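Local coordinates for periplasmic binding protein (Sulfurospirillum deleyianum, PDB 4PAG), which probably serves as the periplasmic solute-binding component of an ABC transporter, of a family that captures iron complexes or vitamin B12, and holds a histidine here, at residues 31-43 against 130-144. Numbering follows the deposited sequence. Where two conformers were deposited one is given.
Sequences SFMIYVIDDTPLI and VFRYLGRVMQKEERA
The F131 ring takes the selenium of M33, a selenomethionine, over one face: SE lies 4.4 Å from the F131 ring centroid and 12° off the ring normal, a Met-aromatic contact. At the ring's edge, near its plane, stand I37 CD1 and V36 CG2. The second flat group, the R143 guanidinium, has V36 O and I37 O at its edge, near its plane; of the two, V36 O is hydrogen-bonded. R143 NE (2.9 Å) and NH2 (2.8 Å) both donate to V36 O. Both donors also lie in the carbonyl plane, so this side-on, two-nitrogen grip fixes the rotation of the group, and NH1 bonds to L307 O. With CG of R143 anti to the backbone N (chi1 171°), CG comes alongside I37 O, and the bend at chi2 then turns NE and NH2 to V36 O. A leucine in its place would probably leave V36 O, in the last turn of helix 28-37, without either donor and L307 O without its mate.

I37 is a knob among F131, L134, M138 and R143: its CD1 approaches L134 CB at 3.8 Å, while its CG2 packs on K140 CB at 3.6 Å. Bent at chi3, selenomethionine M138 brings CE to 3.9 Å from both I34 CG2 and P41 CG. D38 OD2 and K140 NZ, 4.1 Å apart, are opposite charges beyond salt-bridge range. D38 OD1 accepts from T40 N and OG1, the former closing an Asx turn. Q139, with positive phi, forms a Schellman motif between the two helices, and K140 occupies the N-cap position before helix 141-163. The axes of 31-37 and 130-138 come within 11.0 Å and cross at -66°, joined through the I37 knob and the apolar contacts around it, away from the histidine pocket, within a periplasmic binding protein fold.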
ATOM      1  N   SER A  31       7.594  -0.761   7.069  1.00 14.54           N
ATOM      2  CA  SER A  31       8.487   0.380   7.182  1.00 15.79           C
ATOM      3  C   SER A  31       7.765   1.700   6.883  1.00 15.29           C
ATOM      4  O   SER A  31       7.953   2.666   7.610  1.00 15.17           O
ATOM      5  CB  SER A  31       9.702   0.195   6.272  1.00 18.72           C
ATOM      6  OG  SER A  31      10.411  -0.962   6.693  1.00 27.36           O
ATOM      7  N   PHE A  32       6.931   1.734   5.839  1.00 14.75           N
ATOM      8  CA  PHE A  32       6.183   2.956   5.503  1.00 14.59           C
ATOM      9  C   PHE A  32       5.242   3.365   6.639  1.00 14.35           C
ATOM     10  O   PHE A  32       5.096   4.544   6.942  1.00 15.61           O
ATOM     11  CB  PHE A  32       5.377   2.777   4.202  1.00 15.29           C
ATOM     12  CG  PHE A  32       6.206   2.738   2.937  1.00 15.07           C
ATOM     13  CD1 PHE A  32       7.593   2.668   2.953  1.00 15.80           C
ATOM     14  CD2 PHE A  32       5.563   2.736   1.702  1.00 15.65           C
ATOM     15  CE1 PHE A  32       8.318   2.624   1.765  1.00 16.63           C
ATOM     16  CE2 PHE A  32       6.284   2.691   0.514  1.00 14.74           C
ATOM     17  CZ  PHE A  32       7.661   2.627   0.545  1.00 16.63           C
HETATM   18  N   MSE A  33       4.609   2.387   7.272  1.00 15.20           N
HETATM   19  CA  MSE A  33       3.666   2.640   8.366  1.00 17.59           C
HETATM   20  C   MSE A  33       4.379   3.129   9.608  1.00 16.68           C
HETATM   21  O   MSE A  33       3.908   4.046  10.294  1.00 15.85           O
HETATM   22  CB  MSE A  33       2.913   1.337   8.620  1.00 19.79           C
HETATM   23  CG  MSE A  33       1.881   1.460   9.728  1.00 23.01           C
HETATM   24 SE   MSE A  33       0.624  -0.057   9.604  1.00 30.46          SE
HETATM   25  CE  MSE A  33       1.860  -1.548   9.290  1.00 24.87           C
ATOM     26  N   ILE A  34       5.525   2.533   9.915  1.00 16.61           N
ATOM     27  CA  ILE A  34       6.332   3.008  11.042  1.00 17.25           C
ATOM     28  C   ILE A  34       6.766   4.453  10.793  1.00 16.13           C
ATOM     29  O   ILE A  34       6.773   5.269  11.718  1.00 15.73           O
ATOM     30  CB  ILE A  34       7.568   2.124  11.289  1.00 17.58           C
ATOM     31  CG1 ILE A  34       7.143   0.715  11.721  1.00 18.43           C
ATOM     32  CG2 ILE A  34       8.464   2.746  12.356  1.00 17.94           C
ATOM     33  CD1 ILE A  34       8.262  -0.316  11.686  1.00 17.97           C
ATOM     34  N   TYR A  35       7.111   4.770   9.543  1.00 15.73           N
ATOM     35  CA  TYR A  35       7.523   6.131   9.200  1.00 15.42           C
ATOM     36  C   TYR A  35       6.491   7.166   9.657  1.00 14.81           C
ATOM     37  O   TYR A  35       6.842   8.144  10.311  1.00 14.88           O
ATOM     38  CB  TYR A  35       7.813   6.314   7.694  1.00 14.54           C
ATOM     39  CG  TYR A  35       8.039   7.770   7.419  1.00 15.22           C
ATOM     40  CD1 TYR A  35       9.280   8.357   7.649  1.00 15.04           C
ATOM     41  CD2 TYR A  35       6.983   8.592   7.056  1.00 14.80           C
ATOM     42  CE1 TYR A  35       9.465   9.720   7.488  1.00 16.61           C
ATOM     43  CE2 TYR A  35       7.154   9.948   6.897  1.00 15.81           C
ATOM     44  CZ  TYR A  35       8.393  10.511   7.107  1.00 17.40           C
ATOM     45  OH  TYR A  35       8.550  11.865   6.930  1.00 17.32           O
ATOM     46  N   VAL A  36       5.224   6.961   9.303  1.00 13.86           N
ATOM     47  CA  VAL A  36       4.203   7.965   9.596  1.00 14.11           C
ATOM     48  C   VAL A  36       3.861   8.045  11.088  1.00 15.18           C
ATOM     49  O   VAL A  36       3.369   9.064  11.535  1.00 14.37           O
ATOM     50  CB  VAL A  36       2.917   7.817   8.729  1.00 14.53           C
ATOM     51  CG1 VAL A  36       3.216   8.188   7.280  1.00 14.62           C
ATOM     52  CG2 VAL A  36       2.311   6.428   8.832  1.00 14.19           C
ATOM     53  N   ILE A  37       4.129   6.985  11.854  1.00 16.34           N
ATOM     54  CA  ILE A  37       3.983   7.045  13.309  1.00 16.33           C
ATOM     55  C   ILE A  37       5.174   7.817  13.895  1.00 17.84           C
ATOM     56  O   ILE A  37       4.994   8.843  14.554  1.00 19.63           O
ATOM     57  CB  ILE A  37       3.852   5.644  13.943  1.00 17.08           C
ATOM     58  CG1 ILE A  37       2.583   4.956  13.441  1.00 17.15           C
ATOM     59  CG2 ILE A  37       3.816   5.734  15.470  1.00 17.51           C
ATOM     60  CD1 ILE A  37       2.531   3.478  13.760  1.00 18.14           C
ATOM     61  N   ASP A  38       6.386   7.337  13.636  1.00 16.77           N
ATOM     62  CA  ASP A  38       7.604   8.035  14.067  1.00 19.09           C
ATOM     63  C   ASP A  38       8.808   7.399  13.381  1.00 19.57           C
ATOM     64  O   ASP A  38       9.082   6.220  13.582  1.00 18.63           O
ATOM     65  CB  ASP A  38       7.757   7.951  15.594  1.00 20.37           C
ATOM     66  CG  ASP A  38       8.960   8.713  16.117  1.00 23.54           C
ATOM     67  OD1 ASP A  38       9.538   9.549  15.389  1.00 26.10           O
ATOM     68  OD2 ASP A  38       9.340   8.465  17.275  1.00 27.93           O
ATOM     69  N   ASP A  39       9.517   8.176  12.569  1.00 20.19           N
ATOM     70  CA  ASP A  39      10.675   7.658  11.839  1.00 22.93           C
ATOM     71  C   ASP A  39      11.938   7.578  12.696  1.00 21.73           C
ATOM     72  O   ASP A  39      12.882   6.866  12.344  1.00 21.42           O
ATOM     73  CB  ASP A  39      10.938   8.498  10.586  1.00 26.88           C
ATOM     74  CG  ASP A  39      11.316   9.926  10.901  1.00 29.76           C
ATOM     75  OD1 ASP A  39      10.606  10.560  11.715  1.00 33.77           O
ATOM     76  OD2 ASP A  39      12.310  10.416  10.323  1.00 38.12           O
ATOM     77  N   THR A  40      11.943   8.283  13.825  1.00 20.41           N
ATOM     78  CA  THR A  40      13.131   8.383  14.671  1.00 21.69           C
ATOM     79  C   THR A  40      13.790   7.021  14.950  1.00 18.68           C
ATOM     80  O   THR A  40      14.981   6.867  14.713  1.00 21.85           O
ATOM     81  CB  THR A  40      12.822   9.124  15.987  1.00 24.22           C
ATOM     82  OG1 THR A  40      12.174  10.364  15.687  1.00 26.63           O
ATOM     83  CG2 THR A  40      14.094   9.409  16.755  1.00 27.15           C
ATOM     84  N   PRO A  41      13.023   6.018  15.404  1.00 18.73           N
ATOM     85  CA  PRO A  41      13.705   4.758  15.747  1.00 19.09           C
ATOM     86  C   PRO A  41      14.020   3.788  14.586  1.00 19.98           C
ATOM     87  O   PRO A  41      14.622   2.746  14.830  1.00 19.06           O
ATOM     88  CB  PRO A  41      12.740   4.105  16.727  1.00 19.49           C
ATOM     89  CG  PRO A  41      11.397   4.596  16.311  1.00 20.68           C
ATOM     90  CD  PRO A  41      11.572   5.945  15.659  1.00 20.08           C
ATOM     91  N   LEU A  42      13.636   4.102  13.350  1.00 18.76           N
ATOM     92  CA  LEU A  42      13.918   3.194  12.231  1.00 20.06           C
ATOM     93  C   LEU A  42      15.416   3.034  11.981  1.00 19.63           C
ATOM     94  O   LEU A  42      16.117   4.017  11.799  1.00 22.78           O
ATOM     95  CB  LEU A  42      13.267   3.682  10.937  1.00 21.65           C
ATOM     96  CG  LEU A  42      11.813   3.306  10.702  1.00 22.53           C
ATOM     97  CD1 LEU A  42      11.300   4.099   9.511  1.00 23.18           C
ATOM     98  CD2 LEU A  42      11.667   1.809  10.468  1.00 22.12           C
ATOM     99  N   ILE A  43      15.893   1.794  11.952  1.00 18.94           N
ATOM    100  CA  ILE A  43      17.319   1.516  11.719  1.00 21.27           C
ATOM    101  C   ILE A  43      17.690   1.472  10.240  1.00 19.96           C
ATOM    102  O   ILE A  43      18.872   1.539   9.891  1.00 20.16           O
ATOM    103  CB  ILE A  43      17.746   0.169  12.349  1.00 23.88           C
ATOM    104  CG1 ILE A  43      17.018  -1.008  11.689  1.00 25.69           C
ATOM    105  CG2 ILE A  43      17.484   0.177  13.842  1.00 25.01           C
ATOM    106  CD1 ILE A  43      17.711  -2.342  11.861  1.00 26.28           C
ATOM    107  N   VAL A 130      -4.289  -2.008  13.622  1.00 17.50           N
ATOM    108  CA  VAL A 130      -2.847  -2.196  13.463  1.00 16.33           C
ATOM    109  C   VAL A 130      -2.092  -0.930  13.876  1.00 15.63           C
ATOM    110  O   VAL A 130      -1.082  -1.008  14.573  1.00 13.65           O
ATOM    111  CB  VAL A 130      -2.481  -2.629  12.029  1.00 15.81           C
ATOM    112  CG1 VAL A 130      -0.968  -2.625  11.821  1.00 15.22           C
ATOM    113  CG2 VAL A 130      -3.043  -4.017  11.750  1.00 15.48           C
ATOM    114  N   PHE A 131      -2.591   0.234  13.466  1.00 14.86           N
ATOM    115  CA  PHE A 131      -2.020   1.496  13.928  1.00 15.28           C
ATOM    116  C   PHE A 131      -2.035   1.610  15.460  1.00 15.73           C
ATOM    117  O   PHE A 131      -1.008   1.922  16.070  1.00 15.51           O
ATOM    118  CB  PHE A 131      -2.741   2.693  13.297  1.00 15.44           C
ATOM    119  CG  PHE A 131      -2.165   3.120  11.982  1.00 16.48           C
ATOM    120  CD1 PHE A 131      -0.895   3.666  11.922  1.00 17.71           C
ATOM    121  CD2 PHE A 131      -2.901   3.002  10.806  1.00 18.33           C
ATOM    122  CE1 PHE A 131      -0.354   4.081  10.716  1.00 19.02           C
ATOM    123  CE2 PHE A 131      -2.362   3.405   9.596  1.00 19.69           C
ATOM    124  CZ  PHE A 131      -1.091   3.951   9.550  1.00 19.62           C
ATOM    125  N   ARG A 132      -3.177   1.342  16.083  1.00 16.23           N
ATOM    126  CA  ARG A 132      -3.260   1.397  17.549  1.00 18.27           C
ATOM    127  C   ARG A 132      -2.272   0.423  18.227  1.00 18.46           C
ATOM    128  O   ARG A 132      -1.609   0.766  19.208  1.00 18.27           O
ATOM    129  CB  ARG A 132      -4.689   1.115  18.014  1.00 20.80           C
ATOM    130  CG  ARG A 132      -5.669   2.190  17.584  1.00 23.70           C
ATOM    131  CD  ARG A 132      -7.051   2.023  18.191  1.00 27.60           C
ATOM    132  NE  ARG A 132      -7.973   2.933  17.517  1.00 29.34           N
ATOM    133  CZ  ARG A 132      -8.886   2.585  16.612  1.00 30.85           C
ATOM    134  NH1 ARG A 132      -9.078   1.312  16.263  1.00 31.16           N
ATOM    135  NH2 ARG A 132      -9.640   3.531  16.066  1.00 31.16           N
ATOM    136  N   TYR A 133      -2.188  -0.788  17.693  1.00 18.54           N
ATOM    137  CA  TYR A 133      -1.267  -1.807  18.183  1.00 18.64           C
ATOM    138  C   TYR A 133       0.169  -1.309  18.110  1.00 18.49           C
ATOM    139  O   TYR A 133       0.900  -1.375  19.093  1.00 18.08           O
ATOM    140  CB  TYR A 133      -1.435  -3.081  17.361  1.00 19.48           C
ATOM    141  CG  TYR A 133      -0.530  -4.225  17.749  1.00 20.75           C
ATOM    142  CD1 TYR A 133      -0.807  -5.003  18.862  1.00 24.77           C
ATOM    143  CD2 TYR A 133       0.596  -4.544  16.985  1.00 21.15           C
ATOM    144  CE1 TYR A 133       0.011  -6.064  19.213  1.00 20.45           C
ATOM    145  CE2 TYR A 133       1.422  -5.606  17.334  1.00 20.29           C
ATOM    146  CZ  TYR A 133       1.120  -6.362  18.444  1.00 22.44           C
ATOM    147  OH  TYR A 133       1.920  -7.427  18.808  1.00 29.44           O
ATOM    148  N   LEU A 134       0.571  -0.789  16.952  1.00 18.90           N
ATOM    149  CA  LEU A 134       1.929  -0.266  16.797  1.00 17.88           C
ATOM    150  C   LEU A 134       2.212   0.929  17.711  1.00 16.45           C
ATOM    151  O   LEU A 134       3.335   1.088  18.191  1.00 17.68           O
ATOM    152  CB  LEU A 134       2.222   0.070  15.332  1.00 17.61           C
ATOM    153  CG  LEU A 134       2.362  -1.145  14.421  1.00 19.95           C
ATOM    154  CD1 LEU A 134       2.734  -0.709  13.015  1.00 21.86           C
ATOM    155  CD2 LEU A 134       3.393  -2.129  14.961  1.00 20.48           C
ATOM    156  N   GLY A 135       1.195   1.749  17.971  1.00 16.17           N
ATOM    157  CA  GLY A 135       1.296   2.820  18.963  1.00 16.48           C
ATOM    158  C   GLY A 135       1.650   2.321  20.358  1.00 16.28           C
ATOM    159  O   GLY A 135       2.475   2.933  21.041  1.00 18.50           O
ATOM    160  N   ARG A 136       1.035   1.220  20.781  0.50 17.24           N
ATOM    161  CA  ARG A 136       1.344   0.618  22.086  0.50 19.42           C
ATOM    162  C   ARG A 136       2.772   0.083  22.090  0.50 18.24           C
ATOM    163  O   ARG A 136       3.524   0.333  23.025  0.50 18.26           O
ATOM    164  CB  ARG A 136       0.357  -0.504  22.434  0.50 22.19           C
ATOM    165  CG  ARG A 136      -1.060  -0.019  22.717  0.50 25.16           C
ATOM    166  CD  ARG A 136      -2.054  -1.164  22.883  0.50 27.25           C
ATOM    167  NE  ARG A 136      -3.351  -0.811  22.312  0.50 29.55           N
ATOM    168  CZ  ARG A 136      -3.937  -1.455  21.309  0.50 28.29           C
ATOM    169  NH1 ARG A 136      -3.368  -2.522  20.773  0.50 23.61           N
ATOM    170  NH2 ARG A 136      -5.112  -1.044  20.861  0.50 33.29           N
ATOM    171  N   VAL A 137       3.143  -0.636  21.033  1.00 17.07           N
ATOM    172  CA  VAL A 137       4.508  -1.157  20.883  1.00 17.61           C
ATOM    173  C   VAL A 137       5.561  -0.047  20.992  1.00 17.02           C
ATOM    174  O   VAL A 137       6.492  -0.133  21.803  1.00 18.75           O
ATOM    175  CB  VAL A 137       4.686  -1.921  19.547  1.00 17.32           C
ATOM    176  CG1 VAL A 137       6.141  -2.308  19.328  1.00 17.60           C
ATOM    177  CG2 VAL A 137       3.806  -3.165  19.520  1.00 18.78           C
HETATM  178  N   MSE A 138       5.372   1.011  20.209  1.00 15.97           N
HETATM  179  CA  MSE A 138       6.337   2.090  20.107  1.00 17.02           C
HETATM  180  C   MSE A 138       6.195   3.171  21.175  1.00 16.83           C
HETATM  181  O   MSE A 138       6.995   4.090  21.211  1.00 18.92           O
HETATM  182  CB  MSE A 138       6.161   2.719  18.709  1.00 16.77           C
HETATM  183  CG  MSE A 138       6.523   1.773  17.564  1.00 17.81           C
HETATM  184 SE   MSE A 138       6.180   2.573  15.789  1.00 24.30          SE
HETATM  185  CE  MSE A 138       7.575   3.966  15.935  1.00 22.63           C
ATOM    186  N   GLN A 139       5.179   3.081  22.032  1.00 16.31           N
ATOM    187  CA  GLN A 139       4.837   4.149  22.987  1.00 19.01           C
ATOM    188  C   GLN A 139       4.602   5.478  22.268  1.00 18.12           C
ATOM    189  O   GLN A 139       5.078   6.526  22.711  1.00 18.21           O
ATOM    190  CB  GLN A 139       5.923   4.311  24.058  1.00 23.78           C
ATOM    191  CG  GLN A 139       6.259   3.043  24.832  1.00 30.56           C
ATOM    192  CD  GLN A 139       5.385   2.847  26.048  1.00 37.74           C
ATOM    193  OE1 GLN A 139       4.177   3.085  25.996  1.00 49.01           O
ATOM    194  NE2 GLN A 139       5.986   2.413  27.155  1.00 38.81           N
ATOM    195  N   LYS A 140       3.880   5.410  21.153  1.00 16.96           N
ATOM    196  CA  LYS A 140       3.491   6.571  20.359  1.00 18.88           C
ATOM    197  C   LYS A 140       1.969   6.514  20.186  1.00 17.74           C
ATOM    198  O   LYS A 140       1.429   6.611  19.066  1.00 15.72           O
ATOM    199  CB  LYS A 140       4.190   6.530  18.996  1.00 22.05           C
ATOM    200  CG  LYS A 140       5.701   6.726  19.045  1.00 24.86           C
ATOM    201  CD  LYS A 140       6.119   8.112  19.522  1.00 28.81           C
ATOM    202  CE  LYS A 140       5.494   9.207  18.676  1.00 33.39           C
ATOM    203  NZ  LYS A 140       6.144  10.524  18.890  1.00 40.93           N
ATOM    204  N   GLU A 141       1.284   6.361  21.312  1.00 17.52           N
ATOM    205  CA  GLU A 141      -0.134   6.050  21.324  1.00 18.67           C
ATOM    206  C   GLU A 141      -0.994   7.193  20.762  1.00 17.48           C
ATOM    207  O   GLU A 141      -1.887   6.951  19.955  1.00 17.32           O
ATOM    208  CB  GLU A 141      -0.608   5.688  22.744  1.00 21.64           C
ATOM    209  CG  GLU A 141       0.082   4.479  23.371  1.00 23.54           C
ATOM    210  CD  GLU A 141       1.266   4.838  24.272  1.00 28.52           C
ATOM    211  OE1 GLU A 141       1.924   5.897  24.072  1.00 24.61           O
ATOM    212  OE2 GLU A 141       1.548   4.041  25.189  1.00 37.94           O
ATOM    213  N   GLU A 142      -0.726   8.432  21.170  1.00 16.42           N
ATOM    214  CA  GLU A 142      -1.566   9.545  20.702  1.00 16.75           C
ATOM    215  C   GLU A 142      -1.401   9.760  19.201  1.00 16.40           C
ATOM    216  O   GLU A 142      -2.379   9.984  18.503  1.00 16.82           O
ATOM    217  CB  GLU A 142      -1.282  10.849  21.446  1.00 17.15           C
ATOM    218  CG  GLU A 142      -1.680  10.852  22.914  1.00 18.79           C
ATOM    219  CD  GLU A 142      -3.117  10.439  23.154  1.00 20.94           C
ATOM    220  OE1 GLU A 142      -3.998  10.804  22.343  1.00 21.03           O
ATOM    221  OE2 GLU A 142      -3.368   9.756  24.168  1.00 22.40           O
ATOM    222  N   ARG A 143      -0.165   9.691  18.714  1.00 15.77           N
ATOM    223  CA  ARG A 143       0.094   9.789  17.287  1.00 16.45           C
ATOM    224  C   ARG A 143      -0.586   8.655  16.521  1.00 16.61           C
ATOM    225  O   ARG A 143      -1.314   8.903  15.567  1.00 16.69           O
ATOM    226  CB  ARG A 143       1.603   9.793  17.012  1.00 16.39           C
ATOM    227  CG  ARG A 143       1.970   9.680  15.544  1.00 17.51           C
ATOM    228  CD  ARG A 143       1.496  10.874  14.739  1.00 17.80           C
ATOM    229  NE  ARG A 143       1.885  10.775  13.336  1.00 17.49           N
ATOM    230  CZ  ARG A 143       1.435  11.573  12.365  1.00 17.88           C
ATOM    231  NH1 ARG A 143       0.579  12.560  12.629  1.00 16.89           N
ATOM    232  NH2 ARG A 143       1.851  11.388  11.119  1.00 17.56           N
ATOM    233  N   ALA A 144      -0.345   7.413  16.936  1.00 16.22           N
ATOM    234  CA  ALA A 144      -0.903   6.263  16.234  1.00 15.76           C
ATOM    235  C   ALA A 144      -2.435   6.264  16.277  1.00 15.47           C
ATOM    236  O   ALA A 144      -3.080   5.872  15.307  1.00 15.61           O
ATOM    237  CB  ALA A 144      -0.360   4.963  16.809  1.00 16.21           C
TER